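Local coordinates for protein probable benzoylformate decarboxylase (Rhodococcus jostii, PDB 7ORX) that belongs to the thiamine diphosphate-dependent enzymes, a family of three alpha/beta domains per chain, and binds thiamine diphosphate and a sodium ion, at residues H73-S78 with G119-P124; G83-S88 with K154-V159; A52-A57 with L95-G100. One frame throughout, in Å; residues are numbered along the deposited sequence.

Interaction 1. Residues H73-S78 with G119-P124; sequences HAASGS and GTLMKP. With TPP (thiamine diphosphate), chain K.
Leu-121 and Met-122, in the 119-124 segment, meet one flank of helix 74-79, and Ser-78 receives both of them. The path of Met-122 is worth following atom by atom. Its CB and CG stop short of that helix, and CG rests on the ring of Tyr-158. A turn at CB-CG (chi2 -64°) and another at CG-SD then swing the tail round to the helix, where SD lies 4.0 Å from Ser-78 O. The terminal methyl finishes the approach, with Met-122 CE 3.7 Å from Ser-78 O and also against Ser-78 CB.

Leu-121 works with a single branch: its CD2 lies 3.9 Å from Ser-78 CB and 4.0 Å from Ala-75 CA, so one methyl spans neighbouring turns of the helix. No hydrogen bond joins the two segments. The hydroxyl of Ser-78 instead turns back on its own helix, giving its proton to Ala-74 O (OG to O 2.8 Å) nearly head-on to the carbonyl, at 167°, and it is also hydrogen-bonded to Tyr-158 OH. This buried polar atom is thereby satisfied while its CB serves the apolar contact.

At the far end of the same segment, His-73 faces the cofactor, with CD2 3.5 Å from TPP C4'. Ala-74 CB sits over the centre of one ring face and TPP C7' over the rim of the other, while ND1 is hydrogen-bonded to Glu-31. The cofactor is also hydrogen-bonded to the second subunit, for instance to Ser-433 OG of that subunit. His-73, Ser-76 and Gly-77 thus line a pocket of the N-terminal thiamine diphosphate-binding domain of this family, whose cofactor lies between two subunits.

Interaction 2. Residues G83-S88 with K154-V159; sequences GALTNS and KGPVYV
Leu-85 and Ser-88 rest on Pro-156, where helix 82-90 packs on the loop leading into strand 157-162 of the N-terminal alpha/beta domain. Along the helix, Gly-83 comes first and contributes its carbonyl: Gly-83 O accepts from both the backbone N and the side chain of Thr-86, the latter at 2.6 Å from Thr-86 OG1. Ala-84, next in line, packs on Leu-54 and Ser-55 of helix 50-64.

Leu-85 starts across the 154-159 segment rather than at it, but its tip closes in, and CD1 lies 3.9 Å from Pro-156 CB. The two side chains slide past each other in opposite directions, an apolar contact at one edge of the proline ring. Thr-86 is turned the other way, and its OG1, besides the bond to Gly-83, is hydrogen-bonded to Ser-403. Asn-87 uses both ends of its amide on the same region, OD1 with Ser-403 N and ND2 with Gly-405 O, so the helix meets Pro-156 by apolar contact and the 403-405 loop by hydrogen bonds.

Ser-88 returns to the proline. Its first torsion (chi1 -49°) directs OG away from the ring, toward a weak hydrogen bond with Asp-58, while CB lies 4.0 Å from Pro-156 CG, and Pro-156 CD lies 4.0 Å from Ser-88 O.

Interaction 3. Residues A52-A57 with L95-G100; sequences AVLSMA and LVVTAG
Helix 52-57 and strand 95-100 run nearly antiparallel, their axes at 152° and 10.1 Å apart at closest approach, the spacing of a helix laid on a beta-sheet. The backbones come nearest where the helix segment ends and the strand begins, with Ala-57 CA 7.3 Å from Leu-95 CA. Because residues of a strand alternate in direction, Leu-95 and Val-97 point at the helix, whereas Val-96 between them packs on the neighbouring Val-157.

Leu-95 carries much of the contact by dividing its two methyls. With CG anti to the carbonyl carbon (chi1 -58°), the fork is presented to the helix: CD1 reaches Leu-54 CD2 at 3.8 Å, and CD2 turns to Ala-57, 4.1 Å from its CB and also close to the carbonyl oxygen. Leu-54 is the matching fork on the helix. One branch meets Leu-95, which it crosses obliquely, and the other extends farther along the strand, bringing CD1 to 4.1 Å from Val-97 CG2. Leu-54 meets Val-97 at about a right angle, so one leucine bridges two inward-facing strand residues. The side-chain contacts are all apolar, and no hydrogen bond joins the segments.

In the parallel sheet, strand 95-101 lies between strands 68-73 and 157-162. Helix 50-64 precedes strand 68-73 in the chain, and Val-53 and Ala-57 pack on Val-70 of it, so the helix spans two adjacent strands. Helix 82-90 lies alongside, with Leu-85 against Leu-54, while helix 409-418 adjoins Ser-55 and Met-56.

All three contacts are buried, and none relies on a hydrogen bond between its own segments; they differ in position. Interactions 2 and 3 share one layer of the N-terminal domain: strands 95-101 and 157-162 are neighbours in the sheet, joined by backbone bonds such as Val-97 N to Val-157 O, and helices 50-64 and 82-90 cover them. Both are mainly carbon-to-carbon packing, interaction 2 centring on a proline met by a leucine and a serine CB, interaction 3 on paired leucines. Interaction 1 joins helix 74-79 to a segment that begins in a weakly bonded helix, adds sulfur, and reaches the cofactor. Interactions 1 and 2 both touch the second subunit; interaction 3 touches no other chain. Tyr-158, of interaction 2, reaches residues of the other two, among them Ala-99.

Interaction 1. Residues H73-S78 with G119-P124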
loop_
_atom_site.group_PDB
_atom_site.type_symbol
_atom_site.label_atom_id
_atom_site.label_comp_id
_atom_site.label_asym_id
_atom_site.label_seq_id
_atom_site.Cartn_x
_atom_site.Cartn_y
_atom_site.Cartn_z
ATOM N N HIS C 73 7.239 -12.703 -15.718
ATOM C CA HIS C 73 7.623 -13.784 -14.787
ATOM C C HIS C 73 7.677 -13.278 -13.346
ATOM O O HIS C 73 8.684 -12.684 -12.982
ATOM C CB HIS C 73 8.955 -14.425 -15.187
ATOM C CG HIS C 73 9.377 -15.422 -14.166
ATOM N ND1 HIS C 73 8.602 -16.567 -13.868
ATOM C CD2 HIS C 73 10.396 -15.404 -13.286
ATOM C CE1 HIS C 73 9.169 -17.232 -12.888
ATOM N NE2 HIS C 73 10.277 -16.540 -12.519
ATOM N N ALA C 74 6.664 -13.612 -12.529
ATOM C CA ALA C 74 6.711 -13.533 -11.046
ATOM C C ALA C 74 7.071 -12.105 -10.614
ATOM O O ALA C 74 6.713 -11.148 -11.349
ATOM C CB ALA C 74 7.691 -14.574 -10.534
ATOM N N ALA C 75 7.786 -11.954 -9.490
ATOM C CA ALA C 75 8.185 -10.657 -8.888
ATOM C C ALA C 75 9.417 -10.062 -9.596
ATOM O O ALA C 75 9.430 -8.818 -9.806
ATOM C CB ALA C 75 8.439 -10.850 -7.407
ATOM N N SER C 76 10.408 -10.902 -9.935
ATOM C CA SER C 76 11.693 -10.489 -10.573
ATOM C C SER C 76 11.433 -9.926 -11.978
ATOM O O SER C 76 12.004 -8.853 -12.300
ATOM C CB SER C 76 12.724 -11.615 -10.580
ATOM O OG SER C 76 12.139 -12.902 -10.784
ATOM N N GLY C 77 10.600 -10.607 -12.771
ATOM C CA GLY C 77 10.164 -10.173 -14.118
ATOM C C GLY C 77 9.267 -8.927 -14.073
ATOM O O GLY C 77 9.497 -8.002 -14.893
ATOM N N SER C 78 8.281 -8.880 -13.165
ATOM C CA SER C 78 7.353 -7.727 -12.991
ATOM C C SER C 78 8.135 -6.483 -12.553
ATOM O O SER C 78 7.881 -5.400 -13.143
ATOM C CB SER C 78 6.225 -8.053 -12.023
ATOM O OG SER C 78 5.428 -9.035 -12.616
ATOM N N GLY C 119 -0.481 -7.614 -5.657
ATOM C CA GLY C 119 -1.314 -6.396 -5.725
ATOM C C GLY C 119 -0.576 -5.126 -5.303
ATOM O O GLY C 119 -0.835 -4.056 -5.902
ATOM N N THR C 120 0.313 -5.216 -4.310
ATOM C CA THR C 120 1.130 -4.075 -3.793
ATOM C C THR C 120 2.306 -3.772 -4.744
ATOM O O THR C 120 2.605 -2.579 -4.931
ATOM C CB THR C 120 1.664 -4.341 -2.372
ATOM O OG1 THR C 120 0.614 -4.851 -1.543
ATOM C CG2 THR C 120 2.276 -3.113 -1.723
ATOM N N LEU C 121 2.972 -4.801 -5.282
ATOM C CA LEU C 121 4.247 -4.658 -6.045
ATOM C C LEU C 121 4.136 -3.490 -7.050
ATOM O O LEU C 121 4.989 -2.557 -6.960
ATOM C CB LEU C 121 4.591 -6.000 -6.712
ATOM C CG LEU C 121 5.903 -6.059 -7.519
ATOM C CD1 LEU C 121 7.160 -5.780 -6.672
ATOM C CD2 LEU C 121 6.004 -7.414 -8.216
ATOM N N MET C 122 3.084 -3.477 -7.880
ATOM C CA MET C 122 2.953 -2.597 -9.071
ATOM C C MET C 122 2.218 -1.290 -8.745
ATOM O O MET C 122 2.236 -0.397 -9.613
ATOM C CB MET C 122 2.211 -3.302 -10.210
ATOM C CG MET C 122 2.790 -4.639 -10.579
ATOM S SD MET C 122 4.482 -4.376 -11.216
ATOM C CE MET C 122 4.271 -4.641 -12.977
ATOM N N LYS C 123 1.607 -1.149 -7.568
ATOM C CA LYS C 123 1.160 0.177 -7.037
ATOM C C LYS C 123 2.405 1.016 -6.713
ATOM O O LYS C 123 3.410 0.484 -6.213
ATOM C CB LYS C 123 0.219 0.040 -5.827
ATOM C CG LYS C 123 -1.160 -0.510 -6.128
ATOM C CD LYS C 123 -1.594 -0.322 -7.550
ATOM C CE LYS C 123 -3.062 -0.666 -7.733
ATOM N NZ LYS C 123 -3.932 0.531 -7.668
ATOM N N PRO C 124 2.366 2.355 -6.959
ATOM C CA PRO C 124 1.145 3.084 -7.318
ATOM C C PRO C 124 0.929 3.365 -8.815
ATOM O O PRO C 124 0.231 4.296 -9.145
ATOM C CB PRO C 124 1.428 4.423 -6.612
ATOM C CG PRO C 124 2.893 4.661 -6.874
ATOM C CD PRO C 124 3.512 3.276 -6.882
HETATM N "N1'" TPP K . 13.133 -13.289 -16.096
HETATM C "C2'" TPP K . 13.706 -13.036 -14.912
HETATM C CM2 TPP K . 14.020 -11.615 -14.577
HETATM N "N3'" TPP K . 14.013 -13.955 -13.997
HETATM C "C4'" TPP K . 13.731 -15.235 -14.287
HETATM N "N4'" TPP K . 14.033 -16.148 -13.347
HETATM C "C5'" TPP K . 13.143 -15.604 -15.517
HETATM C "C6'" TPP K . 12.856 -14.570 -16.386
HETATM C "C7'" TPP K . 12.829 -17.042 -15.856
HETATM N N3 TPP K . 14.037 -17.860 -16.047
HETATM C C2 TPP K . 14.580 -18.575 -15.063
HETATM S S1 TPP K . 15.511 -19.855 -15.691
HETATM C C5 TPP K . 15.575 -19.033 -17.224
HETATM C C4 TPP K . 14.711 -17.992 -17.268
HETATM C CM4 TPP K . 14.472 -17.080 -18.434
HETATM C C6 TPP K . 16.528 -19.483 -18.302
HETATM C C7 TPP K . 17.830 -18.694 -18.325
HETATM O O7 TPP K . 18.669 -19.187 -19.411
HETATM P PA TPP K . 20.259 -19.382 -19.212
HETATM O O1A TPP K . 20.792 -18.310 -18.323
HETATM O O2A TPP K . 20.724 -19.582 -20.613
HETATM O O3A TPP K . 20.436 -20.728 -18.369
HETATM P PB TPP K . 20.398 -22.257 -18.829
HETATM O O1B TPP K . 21.571 -22.956 -18.163
HETATM O O2B TPP K . 19.077 -22.766 -18.334
HETATM O O3B TPP K . 20.497 -22.236 -20.333
#

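Interaction 2. Residues G83-S88 with K154-V159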
loop_
_atom_site.group_PDB
_atom_site.type_symbol
_atom_site.label_atom_id
_atom_site.label_comp_id
_atom_site.label_asym_id
_atom_site.label_seq_id
_atom_site.Cartn_x
_atom_site.Cartn_y
_atom_site.Cartn_z
ATOM N N GLY C 83 9.894 0.546 -14.270
ATOM C CA GLY C 83 10.400 1.762 -14.941
ATOM C C GLY C 83 9.609 2.040 -16.200
ATOM O O GLY C 83 9.076 3.175 -16.362
ATOM N N ALA C 84 9.496 1.023 -17.064
ATOM C CA ALA C 84 8.812 1.159 -18.366
ATOM C C ALA C 84 7.352 1.544 -18.127
ATOM O O ALA C 84 6.857 2.418 -18.824
ATOM C CB ALA C 84 8.974 -0.109 -19.134
ATOM N N LEU C 85 6.743 0.957 -17.103
ATOM C CA LEU C 85 5.298 1.087 -16.784
ATOM C C LEU C 85 4.959 2.545 -16.464
ATOM O O LEU C 85 3.835 2.945 -16.759
ATOM C CB LEU C 85 4.995 0.160 -15.604
ATOM C CG LEU C 85 3.673 -0.564 -15.633
ATOM C CD1 LEU C 85 3.211 -0.882 -17.049
ATOM C CD2 LEU C 85 3.774 -1.825 -14.798
ATOM N N THR C 86 5.894 3.314 -15.904
ATOM C CA THR C 86 5.693 4.762 -15.634
ATOM C C THR C 86 5.316 5.477 -16.939
ATOM O O THR C 86 4.457 6.375 -16.895
ATOM C CB THR C 86 6.932 5.438 -15.017
ATOM O OG1 THR C 86 8.059 5.496 -15.931
ATOM C CG2 THR C 86 7.309 4.796 -13.692
ATOM N N ASN C 87 5.972 5.147 -18.053
ATOM C CA ASN C 87 5.701 5.838 -19.334
ATOM C C ASN C 87 4.258 5.528 -19.729
ATOM O O ASN C 87 3.574 6.441 -20.189
ATOM C CB ASN C 87 6.729 5.485 -20.421
ATOM C CG ASN C 87 8.035 6.231 -20.208
ATOM O OD1 ASN C 87 8.048 7.425 -19.924
ATOM N ND2 ASN C 87 9.151 5.546 -20.331
ATOM N N SER C 88 3.817 4.286 -19.502
ATOM C CA SER C 88 2.459 3.803 -19.879
ATOM C C SER C 88 1.383 4.623 -19.159
ATOM O O SER C 88 0.386 4.991 -19.799
ATOM C CB SER C 88 2.350 2.348 -19.616
ATOM O OG SER C 88 3.491 1.676 -20.186
ATOM N N LYS C 154 -7.485 6.188 -19.786
ATOM C CA LYS C 154 -6.903 4.879 -20.137
ATOM C C LYS C 154 -5.606 4.648 -19.360
ATOM O O LYS C 154 -5.002 5.594 -18.902
ATOM C CB LYS C 154 -6.776 4.837 -21.645
ATOM C CG LYS C 154 -7.949 4.259 -22.390
ATOM C CD LYS C 154 -8.070 4.719 -23.853
ATOM C CE LYS C 154 -9.274 5.642 -24.040
ATOM N NZ LYS C 154 -8.963 6.914 -24.761
ATOM N N GLY C 155 -5.176 3.401 -19.185
ATOM C CA GLY C 155 -3.924 3.125 -18.461
ATOM C C GLY C 155 -3.682 1.652 -18.176
ATOM O O GLY C 155 -4.508 0.778 -18.398
ATOM N N PRO C 156 -2.476 1.346 -17.691
ATOM C CA PRO C 156 -2.081 -0.027 -17.444
ATOM C C PRO C 156 -2.674 -0.671 -16.190
ATOM O O PRO C 156 -2.887 0.005 -15.180
ATOM C CB PRO C 156 -0.550 0.087 -17.325
ATOM C CG PRO C 156 -0.321 1.468 -16.807
ATOM C CD PRO C 156 -1.416 2.318 -17.405
ATOM N N VAL C 157 -2.873 -1.981 -16.283
ATOM C CA VAL C 157 -3.547 -2.831 -15.248
ATOM C C VAL C 157 -2.678 -4.078 -15.050
ATOM O O VAL C 157 -1.974 -4.455 -15.997
ATOM C CB VAL C 157 -4.965 -3.184 -15.723
ATOM C CG1 VAL C 157 -5.720 -1.930 -16.067
ATOM C CG2 VAL C 157 -4.935 -4.046 -16.958
ATOM N N TYR C 158 -2.712 -4.701 -13.887
ATOM C CA TYR C 158 -1.850 -5.855 -13.577
ATOM C C TYR C 158 -2.697 -6.950 -12.948
ATOM O O TYR C 158 -3.481 -6.651 -12.105
ATOM C CB TYR C 158 -0.768 -5.431 -12.601
ATOM C CG TYR C 158 0.231 -6.482 -12.187
ATOM C CD1 TYR C 158 1.306 -6.831 -12.985
ATOM C CD2 TYR C 158 0.174 -7.030 -10.929
ATOM C CE1 TYR C 158 2.254 -7.753 -12.567
ATOM C CE2 TYR C 158 1.115 -7.943 -10.486
ATOM C CZ TYR C 158 2.176 -8.292 -11.301
ATOM O OH TYR C 158 3.089 -9.201 -10.843
ATOM N N VAL C 159 -2.493 -8.185 -13.372
ATOM C CA VAL C 159 -3.227 -9.372 -12.885
ATOM C C VAL C 159 -2.171 -10.441 -12.625
ATOM O O VAL C 159 -1.492 -10.803 -13.586
ATOM C CB VAL C 159 -4.248 -9.840 -13.929
ATOM C CG1 VAL C 159 -4.931 -11.087 -13.437
ATOM C CG2 VAL C 159 -5.256 -8.764 -14.258
#

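Interaction 3. Residues A52-A57 with L95-G100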
loop_
_atom_site.group_PDB
_atom_site.type_symbol
_atom_site.label_atom_id
_atom_site.label_comp_id
_atom_site.label_asym_id
_atom_site.label_seq_id
_atom_site.Cartn_x
_atom_site.Cartn_y
_atom_site.Cartn_z
ATOM N N ALA C 52 12.206 -4.037 -21.924
ATOM C CA ALA C 52 12.111 -4.062 -23.392
ATOM C C ALA C 52 10.752 -4.632 -23.799
ATOM O O ALA C 52 10.076 -3.996 -24.623
ATOM C CB ALA C 52 13.261 -4.871 -23.951
ATOM N N VAL C 53 10.364 -5.779 -23.232
ATOM C CA VAL C 53 9.053 -6.421 -23.534
ATOM C C VAL C 53 7.953 -5.371 -23.394
ATOM O O VAL C 53 7.075 -5.224 -24.234
ATOM C CB VAL C 53 8.796 -7.563 -22.548
ATOM C CG1 VAL C 53 7.333 -7.978 -22.503
ATOM C CG2 VAL C 53 9.703 -8.739 -22.824
ATOM N N LEU C 54 8.006 -4.670 -22.295
ATOM C CA LEU C 54 6.853 -3.872 -21.905
ATOM C C LEU C 54 6.854 -2.595 -22.742
ATOM O O LEU C 54 5.769 -2.196 -23.220
ATOM C CB LEU C 54 6.951 -3.641 -20.408
ATOM C CG LEU C 54 5.657 -3.095 -19.868
ATOM C CD1 LEU C 54 5.243 -3.889 -18.650
ATOM C CD2 LEU C 54 5.801 -1.588 -19.634
ATOM N N SER C 55 8.024 -2.012 -22.965
ATOM C CA SER C 55 8.168 -0.834 -23.859
ATOM C C SER C 55 7.788 -1.189 -25.307
ATOM O O SER C 55 7.163 -0.335 -25.956
ATOM C CB SER C 55 9.552 -0.285 -23.789
ATOM O OG SER C 55 9.771 0.408 -22.575
ATOM N N MET C 56 8.136 -2.388 -25.799
ATOM C CA MET C 56 7.677 -2.883 -27.124
ATOM C C MET C 56 6.136 -2.908 -27.139
ATOM O O MET C 56 5.529 -2.454 -28.119
ATOM C CB MET C 56 8.202 -4.293 -27.418
ATOM C CG MET C 56 9.501 -4.328 -28.159
ATOM S SD MET C 56 10.350 -5.969 -28.147
ATOM C CE MET C 56 8.963 -6.923 -28.707
ATOM N N ALA C 57 5.525 -3.444 -26.074
ATOM C CA ALA C 57 4.072 -3.569 -25.953
ATOM C C ALA C 57 3.490 -2.166 -26.012
ATOM O O ALA C 57 2.495 -1.968 -26.692
ATOM C CB ALA C 57 3.734 -4.269 -24.669
ATOM N N LEU C 95 -2.122 -1.070 -21.515
ATOM C CA LEU C 95 -1.416 -2.364 -21.354
ATOM C C LEU C 95 -2.150 -3.203 -20.313
ATOM O O LEU C 95 -2.425 -2.708 -19.196
ATOM C CB LEU C 95 0.009 -2.140 -20.854
ATOM C CG LEU C 95 0.894 -1.258 -21.728
ATOM C CD1 LEU C 95 2.343 -1.277 -21.201
ATOM C CD2 LEU C 95 0.867 -1.722 -23.173
ATOM N N VAL C 96 -2.370 -4.467 -20.624
ATOM C CA VAL C 96 -2.907 -5.466 -19.667
ATOM C C VAL C 96 -1.744 -6.381 -19.295
ATOM O O VAL C 96 -1.342 -7.192 -20.121
ATOM C CB VAL C 96 -4.032 -6.227 -20.354
ATOM C CG1 VAL C 96 -4.590 -7.265 -19.419
ATOM C CG2 VAL C 96 -5.085 -5.276 -20.877
ATOM N N VAL C 97 -1.169 -6.217 -18.126
ATOM C CA VAL C 97 0.060 -6.967 -17.787
ATOM C C VAL C 97 -0.334 -8.127 -16.885
ATOM O O VAL C 97 -0.722 -7.854 -15.758
ATOM C CB VAL C 97 1.030 -6.035 -17.058
ATOM C CG1 VAL C 97 2.332 -6.729 -16.695
ATOM C CG2 VAL C 97 1.268 -4.770 -17.851
ATOM N N THR C 98 -0.234 -9.367 -17.363
ATOM C CA THR C 98 -0.390 -10.590 -16.540
ATOM C C THR C 98 0.993 -11.097 -16.096
ATOM O O THR C 98 1.947 -11.073 -16.879
ATOM C CB THR C 98 -1.144 -11.667 -17.313
ATOM O OG1 THR C 98 -0.267 -12.141 -18.331
ATOM C CG2 THR C 98 -2.412 -11.154 -17.962
ATOM N N ALA C 99 1.086 -11.579 -14.866
ATOM C CA ALA C 99 2.313 -12.173 -14.311
ATOM C C ALA C 99 1.992 -13.585 -13.820
ATOM O O ALA C 99 0.963 -13.773 -13.199
ATOM C CB ALA C 99 2.811 -11.294 -13.195
ATOM N N GLY C 100 2.847 -14.552 -14.112
ATOM C CA GLY C 100 2.801 -15.871 -13.473
ATOM C C GLY C 100 3.059 -15.775 -11.978
ATOM O O GLY C 100 3.919 -15.011 -11.531
#